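Local coordinates for trehalose-6-phosphate phosphatase (Candida albicans, PDB 5DXF), which belongs to glycosyltransferase family 20 and adopts the GT-B architecture, in which two Rossmann-like domains face each other, at residues N35-L40 and T83-W88; V181-A186 and D205-L210; G300-K305 and N510-W515. All coordinates share one frame; numbering follows the deposited sequence.

Contact 1 of 3, residues N35-L40 and T83-W88; sequences NVMTSL and THLIAW
Strands 34-37 and 84-88 are parallel neighbours, and with helix 66-76 between them they form a beta-alpha-beta crossover in the large Rossmann-like sheet. Asn35 engages strand 84-88 through both of its backbone groups: its N donates to His84 O at 3.1 Å, and its O accepts from Ile86 N at 3.0 Å in an almost straight bond (178° at the hydrogen). Met37 N then reaches Ile86 O at 2.9 Å, so the two peptide groups of Ile86 are gripped from before and after Val36. All three donors approach nearly along the C=O axis. Val36 itself turns its backbone bonds to Trp202 and His204 on the other flank.

Val36 and Ile86, beta-branched residues suited to extended chain, lie side by side and point the same way. Val36 CG1 and Ile86 CG2, each anti to its own backbone N, meet at 3.5 Å beneath Tyr187 and Ile191 of helix 173-194. The other face carries Asn35 and Leu85, with Asn35 CB 3.9 Å from Leu85 CD1; Gln72 of helix 66-76 rests on both. The buried OD1 of Asn35 accepts from His204 NE2.

The chain turns a corner at Thr38. Ala87, a small residue in a buried place, points its methyl toward the first segment, 4.1 Å from Met37 CB. Past the corner Leu40 N bonds to Trp88 O at 2.9 Å, lying 30° out of the carbonyl plane. Thr38 O meets the edge of the Trp88 indole in its plane, 3.8 Å from CE3.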
ATOM      1  N   ASN A  35     -13.159  -1.535 -12.301  1.00 87.54           N
ATOM      2  CA  ASN A  35     -12.093  -1.191 -11.387  1.00 76.85           C
ATOM      3  C   ASN A  35     -10.975  -0.682 -12.224  1.00 82.49           C
ATOM      4  O   ASN A  35     -10.585  -1.330 -13.177  1.00 88.57           O
ATOM      5  CB  ASN A  35     -11.621  -2.414 -10.628  1.00 82.45           C
ATOM      6  CG  ASN A  35     -11.508  -2.164  -9.151  1.00 79.53           C
ATOM      7  OD1 ASN A  35     -12.029  -1.185  -8.641  1.00 80.82           O
ATOM      8  ND2 ASN A  35     -10.831  -3.053  -8.453  1.00 74.20           N
ATOM      9  N   VAL A  36     -10.476   0.495 -11.887  1.00 80.33           N
ATOM     10  CA  VAL A  36      -9.469   1.145 -12.702  1.00 80.15           C
ATOM     11  C   VAL A  36      -8.192   1.326 -11.909  1.00 76.15           C
ATOM     12  O   VAL A  36      -8.219   1.791 -10.786  1.00 77.25           O
ATOM     13  CB  VAL A  36      -9.952   2.501 -13.236  1.00 86.76           C
ATOM     14  CG1 VAL A  36      -9.244   2.820 -14.539  1.00 94.13           C
ATOM     15  CG2 VAL A  36     -11.458   2.506 -13.441  1.00 78.80           C
ATOM     16  N   MET A  37      -7.072   0.951 -12.506  1.00 75.76           N
ATOM     17  CA  MET A  37      -5.815   0.852 -11.791  1.00 73.62           C
ATOM     18  C   MET A  37      -4.631   1.432 -12.544  1.00 77.18           C
ATOM     19  O   MET A  37      -4.692   1.632 -13.749  1.00 79.82           O
ATOM     20  CB  MET A  37      -5.534  -0.609 -11.480  1.00 20.00           C
ATOM     21  CG  MET A  37      -5.679  -0.971 -10.022  1.00 20.00           C
ATOM     22  SD  MET A  37      -5.926  -2.732  -9.849  1.00 20.00           S
ATOM     23  CE  MET A  37      -7.256  -2.741  -8.663  1.00 20.00           C
ATOM     24  N   THR A  38      -3.553   1.710 -11.820  1.00 72.62           N
ATOM     25  CA  THR A  38      -2.318   2.153 -12.450  1.00 80.69           C
ATOM     26  C   THR A  38      -1.762   1.083 -13.365  1.00 76.05           C
ATOM     27  O   THR A  38      -1.340   1.365 -14.471  1.00 78.98           O
ATOM     28  CB  THR A  38      -1.233   2.465 -11.406  1.00 74.09           C
ATOM     29  OG1 THR A  38      -1.668   3.517 -10.545  1.00 73.28           O
ATOM     30  CG2 THR A  38       0.042   2.887 -12.082  1.00 66.99           C
ATOM     31  N   SER A  39      -1.719  -0.145 -12.894  1.00 76.81           N
ATOM     32  CA  SER A  39      -1.129  -1.189 -13.698  1.00 84.41           C
ATOM     33  C   SER A  39      -1.855  -2.496 -13.513  1.00 90.52           C
ATOM     34  O   SER A  39      -2.462  -2.732 -12.477  1.00 85.59           O
ATOM     35  CB  SER A  39       0.346  -1.351 -13.344  1.00 85.88           C
ATOM     36  OG  SER A  39       0.505  -2.136 -12.182  1.00 89.53           O
ATOM     37  N   LEU A  40      -1.770  -3.348 -14.525  1.00 89.21           N
ATOM     38  CA  LEU A  40      -2.365  -4.672 -14.471  1.00 89.04           C
ATOM     39  C   LEU A  40      -1.660  -5.549 -13.449  1.00 79.86           C
ATOM     40  O   LEU A  40      -0.475  -5.394 -13.205  1.00 78.81           O
ATOM     41  CB  LEU A  40      -2.339  -5.322 -15.853  1.00 88.52           C
ATOM     42  CG  LEU A  40      -3.580  -5.115 -16.724  1.00 86.63           C
ATOM     43  CD1 LEU A  40      -3.804  -3.643 -16.991  1.00 82.36           C
ATOM     44  CD2 LEU A  40      -3.457  -5.867 -18.032  1.00 89.67           C
ATOM     45  N   THR A  83     -17.026  -7.995 -12.693  1.00109.96           N
ATOM     46  CA  THR A  83     -16.132  -6.857 -12.831  1.00102.98           C
ATOM     47  C   THR A  83     -15.320  -6.849 -14.117  1.00100.14           C
ATOM     48  O   THR A  83     -14.972  -7.886 -14.655  1.00 99.38           O
ATOM     49  CB  THR A  83     -15.206  -6.719 -11.611  1.00 99.50           C
ATOM     50  OG1 THR A  83     -15.997  -6.450 -10.451  1.00 93.19           O
ATOM     51  CG2 THR A  83     -14.231  -5.580 -11.803  1.00 91.38           C
ATOM     52  N   HIS A  84     -15.020  -5.651 -14.589  1.00102.05           N
ATOM     53  CA  HIS A  84     -14.178  -5.451 -15.748  1.00 98.77           C
ATOM     54  C   HIS A  84     -13.011  -4.637 -15.247  1.00 96.25           C
ATOM     55  O   HIS A  84     -13.189  -3.771 -14.408  1.00101.56           O
ATOM     56  CB  HIS A  84     -14.931  -4.683 -16.826  1.00 99.19           C
ATOM     57  CG  HIS A  84     -15.914  -5.517 -17.588  1.00104.06           C
ATOM     58  ND1 HIS A  84     -17.119  -5.919 -17.057  1.00107.61           N
ATOM     59  CD2 HIS A  84     -15.870  -6.021 -18.843  1.00100.38           C
ATOM     60  CE1 HIS A  84     -17.773  -6.635 -17.950  1.00101.07           C
ATOM     61  NE2 HIS A  84     -17.037  -6.713 -19.042  1.00100.36           N
ATOM     62  N   LEU A  85     -11.812  -4.935 -15.723  1.00 95.84           N
ATOM     63  CA  LEU A  85     -10.617  -4.287 -15.206  1.00 93.56           C
ATOM     64  C   LEU A  85      -9.946  -3.412 -16.248  1.00 94.38           C
ATOM     65  O   LEU A  85      -9.649  -3.854 -17.349  1.00 95.43           O
ATOM     66  CB  LEU A  85      -9.633  -5.340 -14.699  1.00 94.95           C
ATOM     67  CG  LEU A  85      -8.395  -4.828 -13.977  1.00 83.73           C
ATOM     68  CD1 LEU A  85      -8.779  -3.715 -13.026  1.00 77.73           C
ATOM     69  CD2 LEU A  85      -7.710  -5.956 -13.235  1.00 75.21           C
ATOM     70  N   ILE A  86      -9.724  -2.156 -15.877  1.00 93.36           N
ATOM     71  CA  ILE A  86      -9.102  -1.181 -16.753  1.00 93.46           C
ATOM     72  C   ILE A  86      -7.752  -0.749 -16.202  1.00 89.45           C
ATOM     73  O   ILE A  86      -7.682  -0.177 -15.131  1.00 85.07           O
ATOM     74  CB  ILE A  86     -10.001   0.057 -16.855  1.00 94.12           C
ATOM     75  CG1 ILE A  86     -11.324  -0.308 -17.520  1.00 95.95           C
ATOM     76  CG2 ILE A  86      -9.313   1.173 -17.617  1.00101.41           C
ATOM     77  CD1 ILE A  86     -12.270   0.858 -17.674  1.00 91.26           C
ATOM     78  N   ALA A  87      -6.691  -0.997 -16.957  1.00 90.98           N
ATOM     79  CA  ALA A  87      -5.338  -0.687 -16.516  1.00 86.51           C
ATOM     80  C   ALA A  87      -4.310  -0.677 -17.647  1.00 86.63           C
ATOM     81  O   ALA A  87      -4.600  -1.051 -18.770  1.00 89.38           O
ATOM     82  CB  ALA A  87      -4.912  -1.627 -15.407  1.00 82.69           C
ATOM     83  N   TRP A  88      -3.103  -0.240 -17.334  1.00 91.72           N
ATOM     84  CA  TRP A  88      -2.004  -0.205 -18.292  1.00 96.34           C
ATOM     85  C   TRP A  88      -0.909  -1.097 -17.757  1.00 91.45           C
ATOM     86  O   TRP A  88      -0.920  -1.448 -16.586  1.00 89.45           O
ATOM     87  CB  TRP A  88      -1.468   1.219 -18.438  1.00 93.36           C
ATOM     88  CG  TRP A  88      -0.088   1.318 -19.040  1.00 89.71           C
ATOM     89  CD1 TRP A  88       0.232   1.202 -20.346  1.00 90.95           C
ATOM     90  CD2 TRP A  88       1.140   1.577 -18.348  1.00 86.49           C
ATOM     91  NE1 TRP A  88       1.580   1.362 -20.520  1.00 88.96           N
ATOM     92  CE2 TRP A  88       2.159   1.594 -19.305  1.00 85.05           C
ATOM     93  CE3 TRP A  88       1.475   1.791 -17.012  1.00 82.26           C
ATOM     94  CZ2 TRP A  88       3.483   1.814 -18.972  1.00 79.35           C
ATOM     95  CZ3 TRP A  88       2.785   2.007 -16.689  1.00 72.42           C
ATOM     96  CH2 TRP A  88       3.771   2.019 -17.660  1.00 71.49           C
TER

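Contact 2 of 3, residues V181-A186 and D205-L210; sequences VKFNEA and DYYLLL
The ring of Phe183 presents its edge to Leu208, whose CD2 lies near the ring plane, 3.9 Å from CE2. Tyr207 meets the same ring obliquely, with centroids 5.9 Å apart and planes at 53°; Tyr187, one helical turn along from Phe183, stacks with it. Within the loop, Tyr207 CD2 sits 3.5 Å above one face of the Tyr206 ring, toward its rim, while Tyr206 OH lies in plane at the edge of Tyr207. Both hydroxyls bond to Glu153 OE2, a shared partner for the two tips; tyrosine suits the place by pairing an apolar ring with a polar end.

Phe183 reaches the loop because its CG is anti to the backbone N (chi1 -163°). One residue on, Asn184 crosses Leu210 at about a right angle, its CB 3.9 Å from Leu210 CB. Its ND2 bonds back to Tyr180 O in the same helix, so the buried amide keeps a polar partner while its flank packs on leucine. Val181 CG2 touches Leu210 CD1 at 4.0 Å, extending the apolar strip.

This is the packing of a Rossmann-like layer: the loop leaving the C-terminal end of strand 200-204 lies against helix 173-194, the helix that leads into that strand.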
ATOM      1  N   VAL A 181      -0.971  13.517 -18.730  1.00 92.06           N
ATOM      2  CA  VAL A 181      -2.242  13.798 -19.390  1.00 87.26           C
ATOM      3  C   VAL A 181      -2.544  12.740 -20.450  1.00 93.85           C
ATOM      4  O   VAL A 181      -3.683  12.295 -20.563  1.00 91.52           O
ATOM      5  CB  VAL A 181      -2.257  15.204 -20.039  1.00 85.03           C
ATOM      6  CG1 VAL A 181      -3.555  15.432 -20.796  1.00 73.10           C
ATOM      7  CG2 VAL A 181      -2.067  16.285 -18.985  1.00 76.69           C
ATOM      8  N   LYS A 182      -1.528  12.329 -21.210  1.00 93.34           N
ATOM      9  CA  LYS A 182      -1.716  11.283 -22.219  1.00 90.54           C
ATOM     10  C   LYS A 182      -2.194   9.976 -21.589  1.00 87.42           C
ATOM     11  O   LYS A 182      -3.144   9.355 -22.069  1.00 94.39           O
ATOM     12  CB  LYS A 182      -0.427  11.032 -23.003  1.00 86.59           C
ATOM     13  CG  LYS A 182       0.054  12.206 -23.842  1.00 93.76           C
ATOM     14  CD  LYS A 182       0.643  11.705 -25.154  1.00 94.21           C
ATOM     15  CE  LYS A 182       1.743  12.625 -25.666  1.00 85.45           C
ATOM     16  NZ  LYS A 182       1.237  13.972 -26.043  1.00 85.73           N
ATOM     17  N   PHE A 183      -1.513   9.567 -20.521  1.00 88.37           N
ATOM     18  CA  PHE A 183      -1.881   8.396 -19.723  1.00 95.28           C
ATOM     19  C   PHE A 183      -3.362   8.409 -19.352  1.00 96.46           C
ATOM     20  O   PHE A 183      -4.122   7.470 -19.676  1.00 97.31           O
ATOM     21  CB  PHE A 183      -1.019   8.364 -18.458  1.00 88.82           C
ATOM     22  CG  PHE A 183      -0.994   7.038 -17.750  1.00 83.23           C
ATOM     23  CD1 PHE A 183      -0.090   6.065 -18.130  1.00 80.57           C
ATOM     24  CD2 PHE A 183      -1.832   6.783 -16.671  1.00 86.30           C
ATOM     25  CE1 PHE A 183      -0.039   4.852 -17.481  1.00 80.42           C
ATOM     26  CE2 PHE A 183      -1.784   5.561 -16.011  1.00 80.19           C
ATOM     27  CZ  PHE A 183      -0.883   4.596 -16.420  1.00 79.17           C
ATOM     28  N   ASN A 184      -3.769   9.479 -18.670  1.00 90.31           N
ATOM     29  CA  ASN A 184      -5.178   9.658 -18.308  1.00 95.96           C
ATOM     30  C   ASN A 184      -6.126   9.639 -19.515  1.00101.78           C
ATOM     31  O   ASN A 184      -7.225   9.075 -19.451  1.00107.40           O
ATOM     32  CB  ASN A 184      -5.363  10.969 -17.542  1.00 88.59           C
ATOM     33  CG  ASN A 184      -4.782  10.916 -16.139  1.00 81.12           C
ATOM     34  OD1 ASN A 184      -5.507  10.739 -15.158  1.00 74.77           O
ATOM     35  ND2 ASN A 184      -3.469  11.079 -16.037  1.00 85.08           N
ATOM     36  N   GLU A 185      -5.698  10.263 -20.610  1.00 91.76           N
ATOM     37  CA  GLU A 185      -6.490  10.327 -21.839  1.00 88.23           C
ATOM     38  C   GLU A 185      -6.749   8.948 -22.421  1.00 94.25           C
ATOM     39  O   GLU A 185      -7.850   8.656 -22.894  1.00 92.28           O
ATOM     40  CB  GLU A 185      -5.787  11.201 -22.883  1.00105.97           C
ATOM     41  CG  GLU A 185      -6.211  12.657 -22.859  1.00109.03           C
ATOM     42  CD  GLU A 185      -5.453  13.488 -23.869  1.00 99.10           C
ATOM     43  OE1 GLU A 185      -4.597  12.915 -24.578  1.00101.49           O
ATOM     44  OE2 GLU A 185      -5.706  14.708 -23.955  1.00 80.75           O
ATOM     45  N   ALA A 186      -5.720   8.110 -22.390  1.00 94.27           N
ATOM     46  CA  ALA A 186      -5.840   6.746 -22.869  1.00 93.85           C
ATOM     47  C   ALA A 186      -6.772   5.957 -21.959  1.00 99.60           C
ATOM     48  O   ALA A 186      -7.606   5.185 -22.450  1.00 95.27           O
ATOM     49  CB  ALA A 186      -4.477   6.088 -22.956  1.00 88.98           C
ATOM     50  N   ASP A 205      -5.976   5.794  -7.038  1.00 61.75           N
ATOM     51  CA  ASP A 205      -4.644   6.347  -6.837  1.00 61.49           C
ATOM     52  C   ASP A 205      -4.191   7.503  -7.717  1.00 61.71           C
ATOM     53  O   ASP A 205      -4.916   7.984  -8.564  1.00 62.72           O
ATOM     54  CB  ASP A 205      -3.596   5.244  -6.814  1.00 53.00           C
ATOM     55  CG  ASP A 205      -3.084   4.967  -5.430  1.00 53.89           C
ATOM     56  OD1 ASP A 205      -3.612   5.548  -4.471  1.00 53.43           O
ATOM     57  OD2 ASP A 205      -2.153   4.161  -5.294  1.00 54.64           O
ATOM     58  N   TYR A 206      -2.960   7.929  -7.480  1.00 64.11           N
ATOM     59  CA  TYR A 206      -2.395   9.155  -8.028  1.00 66.75           C
ATOM     60  C   TYR A 206      -2.176   9.203  -9.535  1.00 60.87           C
ATOM     61  O   TYR A 206      -2.075  10.276 -10.108  1.00 64.33           O
ATOM     62  CB  TYR A 206      -1.133   9.553  -7.268  1.00 60.21           C
ATOM     63  CG  TYR A 206      -0.126   8.453  -7.130  1.00 61.57           C
ATOM     64  CD1 TYR A 206      -0.311   7.430  -6.228  1.00 59.24           C
ATOM     65  CD2 TYR A 206       1.016   8.444  -7.901  1.00 56.08           C
ATOM     66  CE1 TYR A 206       0.619   6.421  -6.100  1.00 61.39           C
ATOM     67  CE2 TYR A 206       1.949   7.446  -7.783  1.00 58.72           C
ATOM     68  CZ  TYR A 206       1.747   6.439  -6.880  1.00 67.81           C
ATOM     69  OH  TYR A 206       2.680   5.446  -6.769  1.00 59.84           O
ATOM     70  N   TYR A 207      -2.055   8.050 -10.171  1.00 60.94           N
ATOM     71  CA  TYR A 207      -1.849   8.020 -11.614  1.00 64.20           C
ATOM     72  C   TYR A 207      -3.098   8.484 -12.356  1.00 69.11           C
ATOM     73  O   TYR A 207      -3.033   8.887 -13.517  1.00 63.64           O
ATOM     74  CB  TYR A 207      -1.464   6.613 -12.076  1.00 68.65           C
ATOM     75  CG  TYR A 207      -0.017   6.232 -11.842  1.00 64.62           C
ATOM     76  CD1 TYR A 207       0.879   6.156 -12.899  1.00 63.19           C
ATOM     77  CD2 TYR A 207       0.449   5.943 -10.566  1.00 63.89           C
ATOM     78  CE1 TYR A 207       2.201   5.800 -12.693  1.00 61.23           C
ATOM     79  CE2 TYR A 207       1.766   5.585 -10.352  1.00 62.69           C
ATOM     80  CZ  TYR A 207       2.638   5.518 -11.416  1.00 57.66           C
ATOM     81  OH  TYR A 207       3.950   5.166 -11.201  1.00 55.57           O
ATOM     82  N   LEU A 208      -4.235   8.429 -11.673  1.00 69.54           N
ATOM     83  CA  LEU A 208      -5.524   8.660 -12.309  1.00 70.91           C
ATOM     84  C   LEU A 208      -6.315   9.790 -11.655  1.00 71.02           C
ATOM     85  O   LEU A 208      -7.546   9.764 -11.626  1.00 69.52           O
ATOM     86  CB  LEU A 208      -6.335   7.366 -12.288  1.00 71.05           C
ATOM     87  CG  LEU A 208      -5.602   6.202 -12.960  1.00 79.16           C
ATOM     88  CD1 LEU A 208      -6.430   4.930 -12.921  1.00 83.42           C
ATOM     89  CD2 LEU A 208      -5.233   6.580 -14.387  1.00 76.33           C
ATOM     90  N   LEU A 209      -5.603  10.764 -11.114  1.00 68.71           N
ATOM     91  CA  LEU A 209      -6.197  11.916 -10.453  1.00 66.41           C
ATOM     92  C   LEU A 209      -7.015  12.782 -11.389  1.00 72.14           C
ATOM     93  O   LEU A 209      -8.002  13.381 -10.992  1.00 69.95           O
ATOM     94  CB  LEU A 209      -5.120  12.756  -9.788  1.00 69.55           C
ATOM     95  CG  LEU A 209      -4.486  12.143  -8.550  1.00 67.78           C
ATOM     96  CD1 LEU A 209      -3.492  13.110  -7.954  1.00 60.23           C
ATOM     97  CD2 LEU A 209      -5.528  11.738  -7.534  1.00 60.34           C
ATOM     98  N   LEU A 210      -6.546  12.898 -12.621  1.00 73.53           N
ATOM     99  CA  LEU A 210      -7.221  13.662 -13.652  1.00 68.63           C
ATOM    100  C   LEU A 210      -8.592  13.104 -14.002  1.00 76.57           C
ATOM    101  O   LEU A 210      -9.522  13.853 -14.285  1.00 86.23           O
ATOM    102  CB  LEU A 210      -6.356  13.720 -14.906  1.00 69.33           C
ATOM    103  CG  LEU A 210      -5.144  14.647 -14.825  1.00 78.80           C
ATOM    104  CD1 LEU A 210      -4.483  14.826 -16.181  1.00 68.75           C
ATOM    105  CD2 LEU A 210      -5.549  15.986 -14.237  1.00 64.54           C
TER

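Contact 3 of 3, residues G300-K305 and N510-W515; sequences GIDTEK and NTVQNW
Backbone contacts bring the segments closest at Gly300, whose lack of a side chain lets its CA come within 4.3 Å of Val512 CA. The next carbonyl, Ile301 O, accepts from Val512 N at 2.6 Å, with the donor well above the carbonyl plane. A water bridges alongside, donating to Asn510 O at 2.5 Å and accepting from Ile301 N at 3.2 Å.

Side-chain bonds centre on two N-caps. Asp302, its CG anti to the backbone N, accepts through OD1 from Lys305 N at 3.3 Å and from Gln513 NE2 at 3.0 Å; the two donors come from opposite faces of the carboxylate, both well out of its plane, and the amide plane is turned 85° from the carboxylate. The positive end of helix 303-311 probably helps stabilise the negative charge of Asp302. Thr511 OG1 accepts from Asn514 N at 2.8 Å, a short polar side chain fit for this position.

Apolar contact is slight: Val512 CG1 packs against Asp302 CB at 3.7 Å. Trp515 points toward the first segment, Gly300 N over one face of its indole, while NE1 bonds to Leu297 O.

This is consistent with the GT-B crossing, in which the C-terminal helix returns to the N-terminal domain.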
ATOM      1  N   GLY A 300      -8.628  -3.160   3.962  1.00 70.75           N
ATOM      2  CA  GLY A 300      -8.273  -4.347   4.716  1.00 62.86           C
ATOM      3  C   GLY A 300      -7.668  -5.401   3.807  1.00 53.31           C
ATOM      4  O   GLY A 300      -7.688  -5.255   2.585  1.00 46.16           O
ATOM      5  N   ILE A 301      -7.111  -6.431   4.425  1.00 61.21           N
ATOM      6  CA  ILE A 301      -6.571  -7.592   3.732  1.00 63.03           C
ATOM      7  C   ILE A 301      -7.599  -8.691   3.498  1.00 58.31           C
ATOM      8  O   ILE A 301      -8.668  -8.683   4.076  1.00 58.37           O
ATOM      9  CB  ILE A 301      -5.343  -8.164   4.457  1.00 56.53           C
ATOM     10  CG1 ILE A 301      -5.626  -8.374   5.930  1.00 52.06           C
ATOM     11  CG2 ILE A 301      -4.169  -7.221   4.327  1.00 62.44           C
ATOM     12  CD1 ILE A 301      -4.399  -8.769   6.714  1.00 58.46           C
ATOM     13  N   ASP A 302      -7.260  -9.642   2.642  1.00 66.85           N
ATOM     14  CA  ASP A 302      -8.087 -10.815   2.456  1.00 60.57           C
ATOM     15  C   ASP A 302      -7.684 -11.784   3.523  1.00 62.18           C
ATOM     16  O   ASP A 302      -6.791 -12.586   3.344  1.00 62.35           O
ATOM     17  CB  ASP A 302      -7.813 -11.440   1.108  1.00 63.70           C
ATOM     18  CG  ASP A 302      -8.712 -12.591   0.821  1.00 64.60           C
ATOM     19  OD1 ASP A 302      -9.187 -13.218   1.780  1.00 65.14           O
ATOM     20  OD2 ASP A 302      -8.956 -12.857  -0.364  1.00 67.02           O
ATOM     21  N   THR A 303      -8.351 -11.680   4.657  1.00 67.11           N
ATOM     22  CA  THR A 303      -7.973 -12.408   5.847  1.00 66.79           C
ATOM     23  C   THR A 303      -8.075 -13.912   5.716  1.00 72.31           C
ATOM     24  O   THR A 303      -7.232 -14.637   6.212  1.00 69.99           O
ATOM     25  CB  THR A 303      -8.825 -11.959   7.029  1.00 63.64           C
ATOM     26  OG1 THR A 303      -8.851 -10.536   7.058  1.00 75.33           O
ATOM     27  CG2 THR A 303      -8.230 -12.441   8.302  1.00 73.79           C
ATOM     28  N   GLU A 304      -9.124 -14.384   5.071  1.00 72.32           N
ATOM     29  CA  GLU A 304      -9.345 -15.829   4.967  1.00 79.91           C
ATOM     30  C   GLU A 304      -8.244 -16.510   4.158  1.00 70.63           C
ATOM     31  O   GLU A 304      -7.763 -17.576   4.547  1.00 76.84           O
ATOM     32  CB  GLU A 304     -10.734 -16.149   4.368  1.00 83.24           C
ATOM     33  CG  GLU A 304     -10.889 -16.059   2.837  1.00 84.18           C
ATOM     34  CD  GLU A 304     -12.126 -16.794   2.327  1.00 92.34           C
ATOM     35  OE1 GLU A 304     -12.423 -17.891   2.850  1.00 81.50           O
ATOM     36  OE2 GLU A 304     -12.802 -16.280   1.407  1.00 89.74           O
ATOM     37  N   LYS A 305      -7.827 -15.893   3.056  1.00 63.24           N
ATOM     38  CA  LYS A 305      -6.816 -16.496   2.199  1.00 64.67           C
ATOM     39  C   LYS A 305      -5.439 -16.455   2.842  1.00 62.58           C
ATOM     40  O   LYS A 305      -4.689 -17.420   2.762  1.00 67.55           O
ATOM     41  CB  LYS A 305      -6.772 -15.810   0.829  1.00 59.34           C
ATOM     42  CG  LYS A 305      -5.757 -16.442  -0.113  1.00 61.20           C
ATOM     43  CD  LYS A 305      -6.138 -16.259  -1.573  1.00 70.59           C
ATOM     44  CE  LYS A 305      -5.350 -17.218  -2.443  1.00 66.05           C
ATOM     45  NZ  LYS A 305      -5.496 -18.603  -1.925  1.00 59.97           N
ATOM     46  N   ASN A 510     -12.187  -5.690   9.781  1.00 70.08           N
ATOM     47  CA  ASN A 510     -12.212  -5.207   8.418  1.00 65.76           C
ATOM     48  C   ASN A 510     -11.512  -6.175   7.480  1.00 63.13           C
ATOM     49  O   ASN A 510     -10.301  -6.257   7.451  1.00 70.24           O
ATOM     50  CB  ASN A 510     -11.560  -3.827   8.361  1.00 66.06           C
ATOM     51  CG  ASN A 510     -11.768  -3.129   7.038  1.00 64.55           C
ATOM     52  OD1 ASN A 510     -12.853  -3.137   6.480  1.00 67.30           O
ATOM     53  ND2 ASN A 510     -10.719  -2.507   6.536  1.00 65.73           N
ATOM     54  N   THR A 511     -12.287  -6.883   6.679  1.00 63.08           N
ATOM     55  CA  THR A 511     -11.720  -7.744   5.654  1.00 62.76           C
ATOM     56  C   THR A 511     -11.627  -6.916   4.390  1.00 56.94           C
ATOM     57  O   THR A 511     -12.281  -5.871   4.291  1.00 52.89           O
ATOM     58  CB  THR A 511     -12.585  -8.989   5.411  1.00 59.55           C
ATOM     59  OG1 THR A 511     -13.790  -8.591   4.750  1.00 59.68           O
ATOM     60  CG2 THR A 511     -12.943  -9.661   6.733  1.00 56.62           C
ATOM     61  N   VAL A 512     -10.822  -7.354   3.426  1.00 53.24           N
ATOM     62  CA  VAL A 512     -10.810  -6.656   2.142  1.00 62.76           C
ATOM     63  C   VAL A 512     -12.263  -6.704   1.603  1.00 59.89           C
ATOM     64  O   VAL A 512     -12.843  -5.663   1.320  1.00 59.08           O
ATOM     65  CB  VAL A 512      -9.773  -7.249   1.126  1.00 61.59           C
ATOM     66  CG1 VAL A 512     -10.174  -8.652   0.644  1.00 54.14           C
ATOM     67  CG2 VAL A 512      -9.563  -6.282  -0.058  1.00 55.25           C
ATOM     68  N   GLN A 513     -12.868  -7.897   1.564  1.00 58.96           N
ATOM     69  CA  GLN A 513     -14.207  -8.115   1.006  1.00 57.94           C
ATOM     70  C   GLN A 513     -15.251  -7.148   1.575  1.00 60.21           C
ATOM     71  O   GLN A 513     -16.001  -6.499   0.827  1.00 57.84           O
ATOM     72  CB  GLN A 513     -14.647  -9.572   1.233  1.00 58.41           C
ATOM     73  CG  GLN A 513     -13.733 -10.612   0.576  1.00 58.65           C
ATOM     74  CD  GLN A 513     -12.558 -11.011   1.461  1.00 57.57           C
ATOM     75  OE1 GLN A 513     -12.323 -10.410   2.510  1.00 55.43           O
ATOM     76  NE2 GLN A 513     -11.826 -12.036   1.044  1.00 61.00           N
ATOM     77  N   ASN A 514     -15.273  -7.022   2.895  1.00 60.03           N
ATOM     78  CA  ASN A 514     -16.234  -6.144   3.534  1.00 63.61           C
ATOM     79  C   ASN A 514     -15.917  -4.681   3.246  1.00 64.14           C
ATOM     80  O   ASN A 514     -16.822  -3.853   3.198  1.00 62.07           O
ATOM     81  CB  ASN A 514     -16.285  -6.393   5.050  1.00 62.01           C
ATOM     82  CG  ASN A 514     -17.212  -5.424   5.770  1.00 74.56           C
ATOM     83  OD1 ASN A 514     -16.757  -4.483   6.418  1.00 82.54           O
ATOM     84  ND2 ASN A 514     -18.519  -5.651   5.655  1.00 69.68           N
ATOM     85  N   TRP A 515     -14.635  -4.344   3.184  1.00 64.87           N
ATOM     86  CA  TRP A 515     -14.233  -2.985   2.868  1.00 53.30           C
ATOM     87  C   TRP A 515     -14.660  -2.663   1.462  1.00 57.17           C
ATOM     88  O   TRP A 515     -15.217  -1.614   1.192  1.00 56.48           O
ATOM     89  CB  TRP A 515     -12.720  -2.827   3.020  1.00 53.59           C
ATOM     90  CG  TRP A 515     -12.142  -1.573   2.425  1.00 56.77           C
ATOM     91  CD1 TRP A 515     -11.888  -0.411   3.068  1.00 56.67           C
ATOM     92  CD2 TRP A 515     -11.729  -1.374   1.073  1.00 53.87           C
ATOM     93  NE1 TRP A 515     -11.356   0.504   2.210  1.00 52.54           N
ATOM     94  CE2 TRP A 515     -11.246  -0.066   0.974  1.00 56.64           C
ATOM     95  CE3 TRP A 515     -11.722  -2.177  -0.064  1.00 52.00           C
ATOM     96  CZ2 TRP A 515     -10.763   0.458  -0.212  1.00 58.39           C
ATOM     97  CZ3 TRP A 515     -11.249  -1.661  -1.231  1.00 53.54           C
ATOM     98  CH2 TRP A 515     -10.772  -0.358  -1.304  1.00 60.19           C
TER
HETATM   99  O   HOH W   1      -7.838  -6.449   7.569  1.00 53.60           O

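From the N terminus, contact 1 closes first, joining strand 34-37 to strand 84-88 around a loop that holds helix 66-76. Contact 2 follows, closing the shorter excursion from helix 173-194 through strand 200-204 to the loop beyond. Contact 3 spans by far the longest loop, from residues 300-305 to 510-515, and so encloses the two smaller sheets. The three are in series; none nests or crosses. Contacts 1 and 2 touch directly, Trp88 packing on Phe183 and Thr38 on Tyr207, so the strand pair of contact 1 meets helix 173-194 and the loop after strand 200-204. Contact 3, with its centre about 20 Å from that of contact 1, ties the chain's return to the N-terminal domain.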